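Local atomic coordinates of 457aa long hypothetical protein (Pyrococcus horikoshii, PDB entry 2CSU), a protein that is of unknown function but joins a Rossmann-type CoA-binding domain to two flavodoxin-like domains in one chain. Residues N128-M133 with T142-A147; M133-D138 with A147-V152; F286-P291 with N426-Y431; T322-T327 with L364-V369; I373-V378 with L407-A412. All coordinates share one frame; numbering follows the deposited sequence.

Interaction 1. Residues N128-M133 with T142-A147; sequences NCVGIM and TFITVA
Val130 is the bump that fills the hollow between Phe143 and Ile144. Its CG2 meets CZ of the Phe143 ring at 3.9 Å. Its CG1, anti to the backbone N (chi1 171°), lies over one face of that ring, offset toward the rim. CG1 also reaches Ile144 CD1 at 4.0 Å. The valine crosses both partners at about a right angle. Cys129 O sits at the edge of the phenyl ring, near its plane.

The methyl of Thr142 is a second bump. CG2 packs against the backbone of residues 130-132, with Ile132 O 3.3 Å away and Gly131 C 3.8 Å away. Gly131 carries no side chain, and the methyl can come in close there. The hydroxyl of Thr142 is hydrogen-bonded to Asn140.

Met133, a selenomethionine with an extended chain, is the third. Its CE ends against Ile144 CD1 at 3.9 Å. Its SE rests beside Val146 CG2 and is 3.7 Å from Ala147 N. No hydrogen bond joins the two segments, and the fit is one of shape.

The contact lies at the open end of the beta hairpin 131-134/139-142. Strand 131-134 also pairs with strand 175-181. Helix 159-171 packs on Ile144 through Ala163 and Tyr167, and Phe381 of the second subunit meets the Phe143 ring edge-to-face.

Interaction 2. Residues M133-D138 with A147-V152; sequences MNTHVD and AKKGNV
Thr135 and Lys149 hold the middle of this contact, where the backbones come nearest. The packing is mostly of carbon against polar backbone. Thr135 CG2 packs against the carbonyls of the other segment, 3.5 Å from Ala147 O and 3.8 Å from Lys148 O. Its OG1 stands between the backbone N and the carbonyl carbon (chi1 55°) and lies 3.8 Å from Lys149 CA. Met133 adds its selenium beside Ala147.

The second kind of contact is between side chains at the surface. The Lys149 chain runs out toward His136 and bends at its last torsion (chi4 -78°). Its CE meets His136 CD2 at 3.4 Å, at the edge of the imidazole and near its plane. NZ is equally close to CD2 but 4.1 Å from His136 NE2, and the charged atoms of the two groups are not in contact.

Hydrogen bonds do not cross between the segments. They act inside segment 133-138 and toward the rest of the fold. Val137 N donates to Asn134 O at 3.0 Å, and Asp138 N to Thr135 O at 3.2 Å, which closes the short 3-10 turn. Thr135 OG1 hydrogen-bonds to Phe176 O, its stronger partner, and to Ser177 O, the two carbonyls sharing one hydroxyl proton.

Those two carbonyls belong to strand 175-181, to which both segments are tied. The backbone of Thr135 bonds to Ser177 and that of Lys148 to Phe176. The 3-10 turn joins strands 131-134 and 139-142 of a beta hairpin, and segment 147-152 leads from the short strand 148-149 into strand 152-156.

Interaction 3. Residues F286-P291 with N426-Y431; sequences FSQPLP and NGIPTY
Gln288 and Ser287 close on the carbonyl of Gly427, and this is the tight part of the contact. Gln288 NE2 donates to Gly427 O over 2.6 Å, with an N-H...O angle of 158°. The oxygen lies nearly in the amide plane of the glutamine. Seen from the carbonyl, the donor stands above its plane, 49° out of it. The glutamine chain bends at chi2 (-90°), with CG against Pro429 and the amide turned to bring NE2 to the carbonyl. Ser287 OG stands 2.5 Å from the same oxygen. Beside these polar atoms, Pro429 supplies a small apolar surface. Its CD is 3.5 Å from Gln288 CG and also 3.5 Å from Ser287 OG. Ile428 CG1 lies 3.9 Å from Gln288 NE2.

The carbonyl is presented by a helix end. Gly427, with positive phi, is the C-prime residue of a Schellman motif that stops helix 417-424. Past it the chain enters strand 430-431, which pairs in parallel with strand 406-411 of the sheet. The other end of the Gln288 amide is used as well: OE1 accepts from Val406 N, at the start of strand 406-411. One side chain thus links the loop before strand 295-300 to both the helix end and the sheet.

The contact buries just 184 Å² in all. Even the tight cluster lies near solvent, for Ser287, Gln288 and Gly427 are each partly exposed. The loose side is at Asn426, which is exposed. The Asn426 side chain leads away from segment 286-291 and hydrogen-bonds through ND2 to Leu422 O.

Interaction 4. Residues T322-T327 with L364-V369; sequences TLEEKT and LQDPNV
The carboxylate of Asp366 is directed at the start of the helix that follows Glu324. Its CG is anti to the backbone N (chi1 -164°). OD2 takes two hydrogen bonds from the other segment. Glu324 N comes in on the syn lone pair at 2.8 Å and almost straight (168°). Thr327 OG1 donates on the anti side at 3.0 Å, a little out of the carboxylate plane. The second oxygen, OD1, accepts from Asn368 N at 3.0 Å, also on its anti side. With both oxygens engaged, the rotation of the group is fixed.

The Glu324 carboxylate stands nearly upright to that of Asp366, their planes 82° apart. The Glu324 side chain crosses Pro367 at about a right angle, with OE1 3.5 Å from Pro367 CD. Its OE2 forms a salt bridge with Lys326 NZ, whose hydrogen bond is weak; this may ease the nearness of two like charges. Asn368 ND2 gives a weak bond to Thr322 O at 3.0 Å. Deeper in, Leu323 CD2 meets Val369 CG2 at 3.9 Å, and Leu323 also packs on Leu363 of helix 353-365.

Glu324 is the N-cap residue of helix 325-334, and its backbone N is bound from outside by Asp366. That aspartate follows the end of helix 353-365. It forms an Asx turn within a type I beta turn, closed by Val369 N to Asp366 O at 3.2 Å.

Interaction 5. Residues I373-V378 with L407-A412; sequences IAICVV and LAMFMA
Met411 O accepts the shortest backbone bond between these two strands, from Val378 N at 2.6 Å and 168°. It also takes a CA-H...O contact from Val377 CA at 3.2 Å. The strands are the two parallel beta elements of a beta-alpha-beta unit, made of strand 371-377, helix 388-400 and strand 406-411, in a flavodoxin-like domain. Five hydrogen bonds join them in all. Ala374, Cys376 and Val378 bond to Leu407, Met409 and Met411. Ala374 O, for example, receives Met409 N at 2.7 Å.

Two faces result. Ile373, Ile375, Val377, Leu407, Met409 and Met411 point to one. Helix 303-314 packs there on Ile373, Ile375 and Val377, and helix 434-450 on Ile373 and Leu407. Ile375 CG1 meets Met409 CB at 4.2 Å. Ala160 and Gly164 of the second subunit pack on Val377 and Met411. Ala374, Cys376, Ala408 and Phe410 point to the other face, where helix 388-400 packs on Ala374, Cys376 and Phe410.

Phe410 leans across toward the neighbouring strand. Val378 CG2 lies 4.0 Å from its CD2, and Ala374 O is at the ring edge. Cys376 has SG anti to the backbone N (chi1 173°), which leaves SG oblique to the ring, 3.9 Å from Phe410 CE2. Cys376 CB makes a CH-pi contact over the centre of the ring, 3.5 Å from its centroid and 14° off the normal.

Overall arrangement
Interactions 1 and 2 come first along the chain. Each closes a short loop round the hairpin 131-134/139-142. They cross, share Met133 and Ala147, and touch through Val146 and Thr135. Both reach the sheet that contains strand 175-181. Interaction 3 opens later and closes a loop of 134 residues. Interactions 4 and 5 are nested in that loop, one after the other. Interaction 4 joins the ends of two helices, and the chain then runs straight into strand 371-377 of interaction 5. Interactions 3 and 5 meet where strand 430-431 pairs with 406-411. The centres of interactions 1 and 4 are about 47 Å apart.

Interaction 1. Residues N128-M133 with T142-A147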
# COMPACT_ATOMS: atom_id res chain seq x y z
N ASN A 128 18.27 5.29 -23.72
CA ASN A 128 18.27 4.98 -22.30
C ASN A 128 16.85 4.88 -21.74
O ASN A 128 16.46 5.59 -20.83
CB ASN A 128 19.05 6.06 -21.56
CG ASN A 128 19.44 5.56 -20.19
OD1 ASN A 128 19.55 4.36 -19.95
ND2 ASN A 128 19.66 6.51 -19.28
N CYS A 129 16.06 3.99 -22.36
CA CYS A 129 14.69 3.79 -21.91
C CYS A 129 14.42 2.31 -21.62
O CYS A 129 15.18 1.43 -22.01
CB CYS A 129 13.75 4.28 -23.01
SG CYS A 129 13.87 3.26 -24.50
N VAL A 130 13.33 2.06 -20.89
CA VAL A 130 12.97 0.67 -20.62
C VAL A 130 12.07 0.10 -21.72
O VAL A 130 11.87 -1.10 -21.84
CB VAL A 130 12.25 0.60 -19.27
CG1 VAL A 130 11.67 -0.80 -19.07
CG2 VAL A 130 13.22 0.90 -18.15
N GLY A 131 11.50 1.02 -22.53
CA GLY A 131 10.66 0.58 -23.64
C GLY A 131 9.22 1.06 -23.49
O GLY A 131 8.91 1.95 -22.71
N ILE A 132 8.35 0.42 -24.28
CA ILE A 132 6.92 0.72 -24.33
C ILE A 132 6.04 -0.55 -24.30
O ILE A 132 6.49 -1.65 -24.63
CB ILE A 132 6.62 1.50 -25.61
CG1 ILE A 132 6.99 0.67 -26.84
CG2 ILE A 132 7.46 2.80 -25.65
CD1 ILE A 132 6.60 1.35 -28.16
N MSE A 133 4.78 -0.39 -23.85
CA MSE A 133 3.80 -1.48 -23.86
C MSE A 133 2.44 -1.06 -24.42
O MSE A 133 1.98 0.06 -24.26
CB MSE A 133 3.57 -1.99 -22.44
CG MSE A 133 4.80 -2.00 -21.54
SE MSE A 133 4.44 -2.84 -19.99
CE MSE A 133 6.02 -2.58 -19.17
N THR A 142 9.74 -4.31 -24.10
CA THR A 142 10.52 -3.94 -22.93
C THR A 142 11.33 -5.14 -22.45
O THR A 142 11.17 -6.26 -22.97
CB THR A 142 9.59 -3.52 -21.77
OG1 THR A 142 8.82 -4.64 -21.31
CG2 THR A 142 8.64 -2.46 -22.21
N PHE A 143 12.21 -4.92 -21.47
CA PHE A 143 12.98 -6.02 -20.91
C PHE A 143 12.48 -6.34 -19.50
O PHE A 143 13.20 -6.91 -18.68
CB PHE A 143 14.48 -5.73 -20.93
CG PHE A 143 14.89 -4.46 -20.24
CD1 PHE A 143 15.05 -4.42 -18.85
CD2 PHE A 143 15.11 -3.30 -20.97
CE1 PHE A 143 15.44 -3.25 -18.21
CE2 PHE A 143 15.50 -2.12 -20.34
CZ PHE A 143 15.66 -2.09 -18.96
N ILE A 144 11.23 -6.00 -19.23
CA ILE A 144 10.62 -6.29 -17.93
C ILE A 144 9.25 -6.94 -18.15
O ILE A 144 8.71 -6.89 -19.25
CB ILE A 144 10.45 -5.01 -17.05
CG1 ILE A 144 9.44 -4.06 -17.68
CG2 ILE A 144 11.80 -4.32 -16.85
CD1 ILE A 144 9.08 -2.88 -16.76
N THR A 145 8.68 -7.56 -17.13
CA THR A 145 7.39 -8.21 -17.28
C THR A 145 6.28 -7.20 -17.66
O THR A 145 6.31 -6.05 -17.24
CB THR A 145 7.00 -8.98 -15.98
OG1 THR A 145 5.86 -9.80 -16.24
CG2 THR A 145 6.66 -8.02 -14.87
N VAL A 146 5.31 -7.65 -18.46
CA VAL A 146 4.22 -6.79 -18.90
C VAL A 146 3.24 -6.46 -17.77
O VAL A 146 2.95 -7.28 -16.91
CB VAL A 146 3.44 -7.45 -20.09
CG1 VAL A 146 2.54 -8.57 -19.58
CG2 VAL A 146 2.63 -6.41 -20.85
N ALA A 147 2.74 -5.23 -17.76
CA ALA A 147 1.80 -4.84 -16.73
C ALA A 147 0.46 -5.51 -17.05
O ALA A 147 0.25 -6.00 -18.16
CB ALA A 147 1.64 -3.31 -16.72

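Interaction 2. Residues M133-D138 with A147-V152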
# COMPACT_ATOMS: atom_id res chain seq x y z
N MSE A 133 4.78 -0.39 -23.85
CA MSE A 133 3.80 -1.48 -23.86
C MSE A 133 2.44 -1.06 -24.42
O MSE A 133 1.98 0.06 -24.26
CB MSE A 133 3.57 -1.99 -22.44
CG MSE A 133 4.80 -2.00 -21.54
SE MSE A 133 4.44 -2.84 -19.99
CE MSE A 133 6.02 -2.58 -19.17
N ASN A 134 1.80 -2.03 -25.11
CA ASN A 134 0.37 -1.92 -25.39
C ASN A 134 -0.35 -3.19 -24.95
O ASN A 134 -0.50 -4.15 -25.69
CB ASN A 134 0.19 -1.71 -26.89
CG ASN A 134 -1.26 -1.38 -27.17
OD1 ASN A 134 -2.11 -1.42 -26.30
ND2 ASN A 134 -1.54 -1.05 -28.45
N THR A 135 -0.76 -3.18 -23.67
CA THR A 135 -1.36 -4.37 -23.09
C THR A 135 -2.59 -4.83 -23.86
O THR A 135 -2.94 -6.00 -23.89
CB THR A 135 -1.72 -4.08 -21.63
OG1 THR A 135 -2.57 -2.94 -21.57
CG2 THR A 135 -0.46 -3.80 -20.81
N HIS A 136 -3.27 -3.85 -24.49
CA HIS A 136 -4.50 -4.19 -25.21
C HIS A 136 -4.27 -5.23 -26.32
O HIS A 136 -5.15 -6.00 -26.68
CB HIS A 136 -5.07 -2.90 -25.80
CG HIS A 136 -6.45 -3.17 -26.34
ND1 HIS A 136 -6.99 -2.49 -27.39
CD2 HIS A 136 -7.39 -4.10 -25.89
CE1 HIS A 136 -8.22 -3.00 -27.56
NE2 HIS A 136 -8.49 -3.97 -26.67
N VAL A 137 -3.06 -5.18 -26.89
CA VAL A 137 -2.72 -6.15 -27.94
C VAL A 137 -1.47 -6.95 -27.58
O VAL A 137 -0.71 -7.38 -28.43
CB VAL A 137 -2.50 -5.38 -29.24
CG1 VAL A 137 -3.79 -4.66 -29.65
CG2 VAL A 137 -1.39 -4.36 -29.07
N ASP A 138 -1.26 -7.20 -26.28
CA ASP A 138 -0.14 -7.99 -25.80
C ASP A 138 1.22 -7.57 -26.37
O ASP A 138 2.05 -8.42 -26.73
CB ASP A 138 -0.39 -9.49 -26.09
CG ASP A 138 -1.61 -10.05 -25.36
OD1 ASP A 138 -2.04 -11.17 -25.70
OD2 ASP A 138 -2.14 -9.38 -24.45
N ALA A 147 2.74 -5.23 -17.76
CA ALA A 147 1.80 -4.84 -16.73
C ALA A 147 0.46 -5.51 -17.05
O ALA A 147 0.25 -6.00 -18.16
CB ALA A 147 1.64 -3.31 -16.72
N LYS A 148 -0.45 -5.54 -16.08
CA LYS A 148 -1.76 -6.11 -16.33
C LYS A 148 -2.52 -5.18 -17.26
O LYS A 148 -2.17 -4.01 -17.41
CB LYS A 148 -2.55 -6.29 -15.04
CG LYS A 148 -2.11 -7.48 -14.21
CD LYS A 148 -3.09 -7.77 -13.09
CE LYS A 148 -2.86 -9.15 -12.49
NZ LYS A 148 -3.84 -9.41 -11.40
N LYS A 149 -3.56 -5.70 -17.89
CA LYS A 149 -4.38 -4.91 -18.81
C LYS A 149 -5.16 -3.82 -18.07
O LYS A 149 -5.62 -4.01 -16.95
CB LYS A 149 -5.35 -5.86 -19.51
CG LYS A 149 -5.75 -5.38 -20.90
CD LYS A 149 -6.58 -6.42 -21.65
CE LYS A 149 -7.13 -5.89 -22.98
NZ LYS A 149 -8.30 -5.04 -22.72
N GLY A 150 -5.25 -2.63 -18.71
CA GLY A 150 -5.94 -1.53 -18.05
C GLY A 150 -6.16 -0.34 -19.00
O GLY A 150 -5.84 -0.37 -20.18
N ASN A 151 -6.76 0.73 -18.43
CA ASN A 151 -7.10 1.88 -19.26
C ASN A 151 -6.36 3.17 -18.83
O ASN A 151 -6.74 4.28 -19.19
CB ASN A 151 -8.61 2.08 -19.21
CG ASN A 151 -9.32 0.91 -19.84
OD1 ASN A 151 -9.60 -0.10 -19.20
ND2 ASN A 151 -9.65 1.07 -21.13
N VAL A 152 -5.31 2.99 -17.99
CA VAL A 152 -4.46 4.13 -17.67
C VAL A 152 -3.15 4.11 -18.47
O VAL A 152 -2.39 3.15 -18.44
CB VAL A 152 -4.13 4.10 -16.18
CG1 VAL A 152 -2.96 5.04 -15.91
CG2 VAL A 152 -5.34 4.56 -15.38

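Interaction 3. Residues F286-P291 with N426-Y431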
# COMPACT_ATOMS: atom_id res chain seq x y z
N PHE A 286 -11.01 6.99 -13.49
CA PHE A 286 -11.80 7.45 -14.63
C PHE A 286 -12.38 6.27 -15.42
O PHE A 286 -12.65 6.36 -16.61
CB PHE A 286 -10.88 8.28 -15.53
CG PHE A 286 -10.53 9.57 -14.85
CD1 PHE A 286 -11.42 10.63 -14.89
CD2 PHE A 286 -9.31 9.70 -14.20
CE1 PHE A 286 -11.09 11.83 -14.27
CE2 PHE A 286 -8.99 10.90 -13.58
CZ PHE A 286 -9.88 11.97 -13.61
N SER A 287 -12.54 5.14 -14.70
CA SER A 287 -13.32 4.05 -15.26
C SER A 287 -14.81 4.29 -15.00
O SER A 287 -15.69 3.57 -15.46
CB SER A 287 -12.87 2.75 -14.59
OG SER A 287 -13.84 2.35 -13.62
N GLN A 288 -15.06 5.32 -14.17
CA GLN A 288 -16.43 5.70 -13.86
C GLN A 288 -16.77 7.06 -14.48
O GLN A 288 -15.92 7.77 -15.01
CB GLN A 288 -16.56 5.79 -12.34
CG GLN A 288 -16.32 4.44 -11.65
CD GLN A 288 -17.63 3.71 -11.53
OE1 GLN A 288 -18.66 4.24 -11.14
NE2 GLN A 288 -17.56 2.41 -11.88
N PRO A 289 -18.07 7.40 -14.43
CA PRO A 289 -18.54 8.67 -14.97
C PRO A 289 -18.03 9.86 -14.14
O PRO A 289 -17.85 9.77 -12.93
CB PRO A 289 -20.07 8.65 -14.95
CG PRO A 289 -20.44 7.19 -14.71
CD PRO A 289 -19.18 6.65 -13.88
N LEU A 290 -18.02 11.03 -14.75
CA LEU A 290 -17.76 12.26 -14.01
C LEU A 290 -18.97 12.74 -13.22
O LEU A 290 -20.09 12.79 -13.73
CB LEU A 290 -17.28 13.34 -14.99
CG LEU A 290 -16.04 12.93 -15.81
CD1 LEU A 290 -15.67 14.01 -16.81
CD2 LEU A 290 -14.87 12.67 -14.87
N PRO A 291 -18.76 13.11 -11.94
CA PRO A 291 -19.81 13.59 -11.03
C PRO A 291 -20.36 14.96 -11.42
O PRO A 291 -19.61 15.83 -11.87
CB PRO A 291 -19.10 13.61 -9.69
CG PRO A 291 -17.71 14.02 -10.08
CD PRO A 291 -17.45 13.14 -11.27
N ASN A 426 -15.98 -5.17 -12.98
CA ASN A 426 -17.20 -4.50 -13.41
C ASN A 426 -17.00 -2.99 -13.55
O ASN A 426 -17.94 -2.21 -13.55
CB ASN A 426 -18.29 -4.79 -12.38
CG ASN A 426 -18.88 -6.16 -12.63
OD1 ASN A 426 -19.93 -6.32 -13.24
ND2 ASN A 426 -18.17 -7.18 -12.12
N GLY A 427 -15.72 -2.59 -13.65
CA GLY A 427 -15.42 -1.17 -13.83
C GLY A 427 -15.57 -0.38 -12.52
O GLY A 427 -15.53 0.84 -12.50
N ILE A 428 -15.59 -0.98 -11.34
CA ILE A 428 -15.58 -0.21 -10.10
C ILE A 428 -14.20 -0.16 -9.47
O ILE A 428 -13.73 -1.16 -8.92
CB ILE A 428 -16.54 -0.82 -9.06
CG1 ILE A 428 -17.98 -0.73 -9.56
CG2 ILE A 428 -16.36 -0.12 -7.72
CD1 ILE A 428 -19.00 -1.29 -8.58
N PRO A 429 -13.53 1.01 -9.53
CA PRO A 429 -12.19 1.14 -8.94
C PRO A 429 -12.30 0.78 -7.46
O PRO A 429 -13.16 1.29 -6.75
CB PRO A 429 -11.86 2.63 -9.15
CG PRO A 429 -12.67 3.00 -10.34
CD PRO A 429 -13.98 2.28 -10.10
N THR A 430 -11.42 -0.10 -7.00
CA THR A 430 -11.46 -0.53 -5.60
C THR A 430 -10.15 -0.25 -4.89
O THR A 430 -9.07 -0.66 -5.33
CB THR A 430 -11.82 -2.01 -5.50
OG1 THR A 430 -13.18 -2.18 -5.94
CG2 THR A 430 -11.69 -2.52 -4.05
N TYR A 431 -10.27 0.43 -3.77
CA TYR A 431 -9.10 0.81 -3.00
C TYR A 431 -9.03 0.10 -1.67
O TYR A 431 -10.02 -0.46 -1.22
CB TYR A 431 -9.09 2.33 -2.82
CG TYR A 431 -9.17 3.05 -4.15
CD1 TYR A 431 -10.39 3.22 -4.80
CD2 TYR A 431 -8.01 3.51 -4.77
CE1 TYR A 431 -10.46 3.84 -6.06
CE2 TYR A 431 -8.07 4.12 -6.02
CZ TYR A 431 -9.28 4.28 -6.66
OH TYR A 431 -9.32 4.89 -7.90

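Interaction 4. Residues T322-T327 with L364-V369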
# COMPACT_ATOMS: atom_id res chain seq x y z
N THR A 322 -26.45 15.74 1.78
CA THR A 322 -27.52 15.71 2.78
C THR A 322 -28.60 14.89 2.12
O THR A 322 -29.10 15.25 1.05
CB THR A 322 -28.08 17.12 3.09
OG1 THR A 322 -27.03 17.96 3.58
CG2 THR A 322 -29.17 17.02 4.15
N LEU A 323 -28.95 13.77 2.75
CA LEU A 323 -29.96 12.87 2.20
C LEU A 323 -31.39 13.36 2.40
O LEU A 323 -31.65 14.23 3.22
CB LEU A 323 -29.81 11.48 2.84
CG LEU A 323 -28.39 10.89 2.85
CD1 LEU A 323 -28.43 9.50 3.47
CD2 LEU A 323 -27.84 10.84 1.43
N GLU A 324 -32.32 12.80 1.63
CA GLU A 324 -33.74 13.16 1.76
C GLU A 324 -34.33 12.31 2.88
O GLU A 324 -33.85 11.21 3.15
CB GLU A 324 -34.49 12.90 0.45
CG GLU A 324 -34.22 13.95 -0.63
CD GLU A 324 -35.28 13.99 -1.71
OE1 GLU A 324 -35.57 12.93 -2.30
OE2 GLU A 324 -35.81 15.09 -1.99
N GLU A 325 -35.37 12.83 3.54
CA GLU A 325 -35.99 12.03 4.59
C GLU A 325 -36.50 10.69 4.06
O GLU A 325 -36.38 9.65 4.69
CB GLU A 325 -37.14 12.84 5.18
CG GLU A 325 -36.93 13.17 6.66
CD GLU A 325 -37.01 11.90 7.47
OE1 GLU A 325 -36.03 11.17 7.52
OE2 GLU A 325 -38.07 11.65 8.06
N LYS A 326 -37.14 10.76 2.88
CA LYS A 326 -37.67 9.54 2.28
C LYS A 326 -36.61 8.43 2.23
O LYS A 326 -36.86 7.27 2.54
CB LYS A 326 -38.14 9.87 0.86
CG LYS A 326 -39.24 10.92 0.85
CD LYS A 326 -39.31 11.68 -0.48
CE LYS A 326 -39.51 13.18 -0.30
NZ LYS A 326 -38.66 13.91 -1.23
N THR A 327 -35.40 8.81 1.78
CA THR A 327 -34.32 7.84 1.70
C THR A 327 -33.85 7.41 3.09
O THR A 327 -33.69 6.23 3.38
CB THR A 327 -33.17 8.47 0.93
OG1 THR A 327 -33.62 8.84 -0.38
CG2 THR A 327 -32.01 7.47 0.79
N LEU A 364 -27.78 6.02 -4.45
CA LEU A 364 -27.60 6.43 -5.84
C LEU A 364 -28.87 7.07 -6.42
O LEU A 364 -28.81 7.76 -7.44
CB LEU A 364 -27.20 5.23 -6.71
CG LEU A 364 -25.80 4.63 -6.55
CD1 LEU A 364 -25.71 3.33 -7.31
CD2 LEU A 364 -24.75 5.61 -7.06
N GLN A 365 -30.01 6.85 -5.78
CA GLN A 365 -31.27 7.41 -6.25
C GLN A 365 -31.57 8.76 -5.60
O GLN A 365 -32.36 9.55 -6.12
CB GLN A 365 -32.42 6.44 -6.00
CG GLN A 365 -32.61 5.41 -7.11
CD GLN A 365 -33.61 4.31 -6.75
OE1 GLN A 365 -33.76 3.34 -7.49
NE2 GLN A 365 -34.28 4.46 -5.61
N ASP A 366 -30.94 9.01 -4.46
CA ASP A 366 -31.15 10.28 -3.78
C ASP A 366 -30.61 11.37 -4.69
O ASP A 366 -29.46 11.32 -5.13
CB ASP A 366 -30.42 10.30 -2.43
CG ASP A 366 -30.91 11.41 -1.52
OD1 ASP A 366 -30.53 12.58 -1.76
OD2 ASP A 366 -31.67 11.12 -0.57
N PRO A 367 -31.44 12.37 -4.99
CA PRO A 367 -31.06 13.49 -5.86
C PRO A 367 -29.92 14.36 -5.35
O PRO A 367 -29.38 15.16 -6.10
CB PRO A 367 -32.36 14.28 -5.98
CG PRO A 367 -33.00 14.06 -4.63
CD PRO A 367 -32.80 12.57 -4.44
N ASN A 368 -29.54 14.20 -4.08
CA ASN A 368 -28.46 15.01 -3.53
C ASN A 368 -27.10 14.32 -3.52
O ASN A 368 -26.11 14.90 -3.09
CB ASN A 368 -28.80 15.47 -2.11
CG ASN A 368 -29.94 16.46 -2.08
OD1 ASN A 368 -29.99 17.39 -2.88
ND2 ASN A 368 -30.86 16.28 -1.14
N VAL A 369 -27.07 13.07 -3.98
CA VAL A 369 -25.83 12.31 -4.02
C VAL A 369 -25.23 12.42 -5.42
O VAL A 369 -25.89 12.12 -6.42
CB VAL A 369 -26.07 10.82 -3.68
CG1 VAL A 369 -24.76 10.04 -3.79
CG2 VAL A 369 -26.64 10.70 -2.27

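Interaction 5. Residues I373-V378 with L407-A412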
# COMPACT_ATOMS: atom_id res chain seq x y z
N ILE A 373 -19.41 6.24 -2.34
CA ILE A 373 -18.25 5.49 -1.85
C ILE A 373 -18.67 4.29 -0.99
O ILE A 373 -19.22 4.43 0.10
CB ILE A 373 -17.36 6.43 -1.05
CG1 ILE A 373 -16.65 7.41 -1.99
CG2 ILE A 373 -16.28 5.63 -0.29
CD1 ILE A 373 -15.67 8.32 -1.25
N ALA A 374 -18.42 3.09 -1.53
CA ALA A 374 -18.77 1.88 -0.76
C ALA A 374 -17.57 1.32 0.03
O ALA A 374 -16.56 0.92 -0.52
CB ALA A 374 -19.29 0.83 -1.75
N ILE A 375 -17.72 1.33 1.37
CA ILE A 375 -16.65 0.81 2.24
C ILE A 375 -17.07 -0.50 2.92
O ILE A 375 -18.12 -0.61 3.54
CB ILE A 375 -16.35 1.88 3.30
CG1 ILE A 375 -15.87 3.17 2.64
CG2 ILE A 375 -15.24 1.38 4.25
CD1 ILE A 375 -15.66 4.30 3.65
N CYS A 376 -16.22 -1.54 2.77
CA CYS A 376 -16.59 -2.79 3.37
C CYS A 376 -15.38 -3.50 3.94
O CYS A 376 -14.45 -3.88 3.24
CB CYS A 376 -17.20 -3.66 2.28
SG CYS A 376 -17.53 -5.35 2.85
N VAL A 377 -15.38 -3.61 5.26
CA VAL A 377 -14.55 -4.63 5.85
C VAL A 377 -15.22 -5.99 5.61
O VAL A 377 -16.37 -6.22 5.96
CB VAL A 377 -14.42 -4.34 7.34
CG1 VAL A 377 -13.50 -5.38 7.97
CG2 VAL A 377 -13.84 -2.96 7.54
N VAL A 378 -14.49 -6.87 4.91
CA VAL A 378 -15.08 -8.16 4.56
C VAL A 378 -15.17 -9.09 5.77
O VAL A 378 -14.18 -9.48 6.38
CB VAL A 378 -14.24 -8.79 3.45
CG1 VAL A 378 -14.76 -10.21 3.16
CG2 VAL A 378 -14.36 -7.96 2.19
N LEU A 407 -17.26 4.57 -6.17
CA LEU A 407 -15.94 4.11 -5.74
C LEU A 407 -16.06 3.11 -4.59
O LEU A 407 -16.98 3.16 -3.78
CB LEU A 407 -15.15 5.33 -5.28
CG LEU A 407 -14.98 6.36 -6.40
CD1 LEU A 407 -14.14 7.57 -5.97
CD2 LEU A 407 -14.30 5.78 -7.64
N ALA A 408 -15.12 2.16 -4.56
CA ALA A 408 -15.15 1.16 -3.50
C ALA A 408 -13.86 1.16 -2.69
O ALA A 408 -12.77 1.40 -3.20
CB ALA A 408 -15.38 -0.21 -4.15
N MSE A 409 -14.02 0.93 -1.38
CA MSE A 409 -12.86 0.68 -0.54
C MSE A 409 -13.08 -0.55 0.32
O MSE A 409 -13.85 -0.54 1.28
CB MSE A 409 -12.64 1.91 0.34
CG MSE A 409 -11.21 2.00 0.87
SE MSE A 409 -11.14 1.89 2.67
CE MSE A 409 -10.10 0.43 2.79
N PHE A 410 -12.42 -1.65 -0.08
CA PHE A 410 -12.65 -2.92 0.59
C PHE A 410 -11.44 -3.37 1.41
O PHE A 410 -10.29 -3.22 1.02
CB PHE A 410 -12.97 -3.96 -0.47
CG PHE A 410 -14.45 -4.03 -0.69
CD1 PHE A 410 -15.16 -2.87 -0.97
CD2 PHE A 410 -15.10 -5.26 -0.64
CE1 PHE A 410 -16.53 -2.93 -1.19
CE2 PHE A 410 -16.47 -5.31 -0.87
CZ PHE A 410 -17.19 -4.16 -1.15
N MSE A 411 -11.74 -3.91 2.61
CA MSE A 411 -10.66 -4.39 3.47
C MSE A 411 -10.95 -5.79 4.00
O MSE A 411 -12.05 -6.11 4.45
CB MSE A 411 -10.52 -3.41 4.64
CG MSE A 411 -9.96 -2.06 4.22
SE MSE A 411 -9.89 -0.89 5.58
CE MSE A 411 -8.71 -1.77 6.61
N ALA A 412 -9.94 -6.67 3.91
CA ALA A 412 -8.66 -6.25 3.34
C ALA A 412 -7.70 -7.43 3.19
O ALA A 412 -8.03 -8.57 3.46
CB ALA A 412 -8.06 -5.19 4.27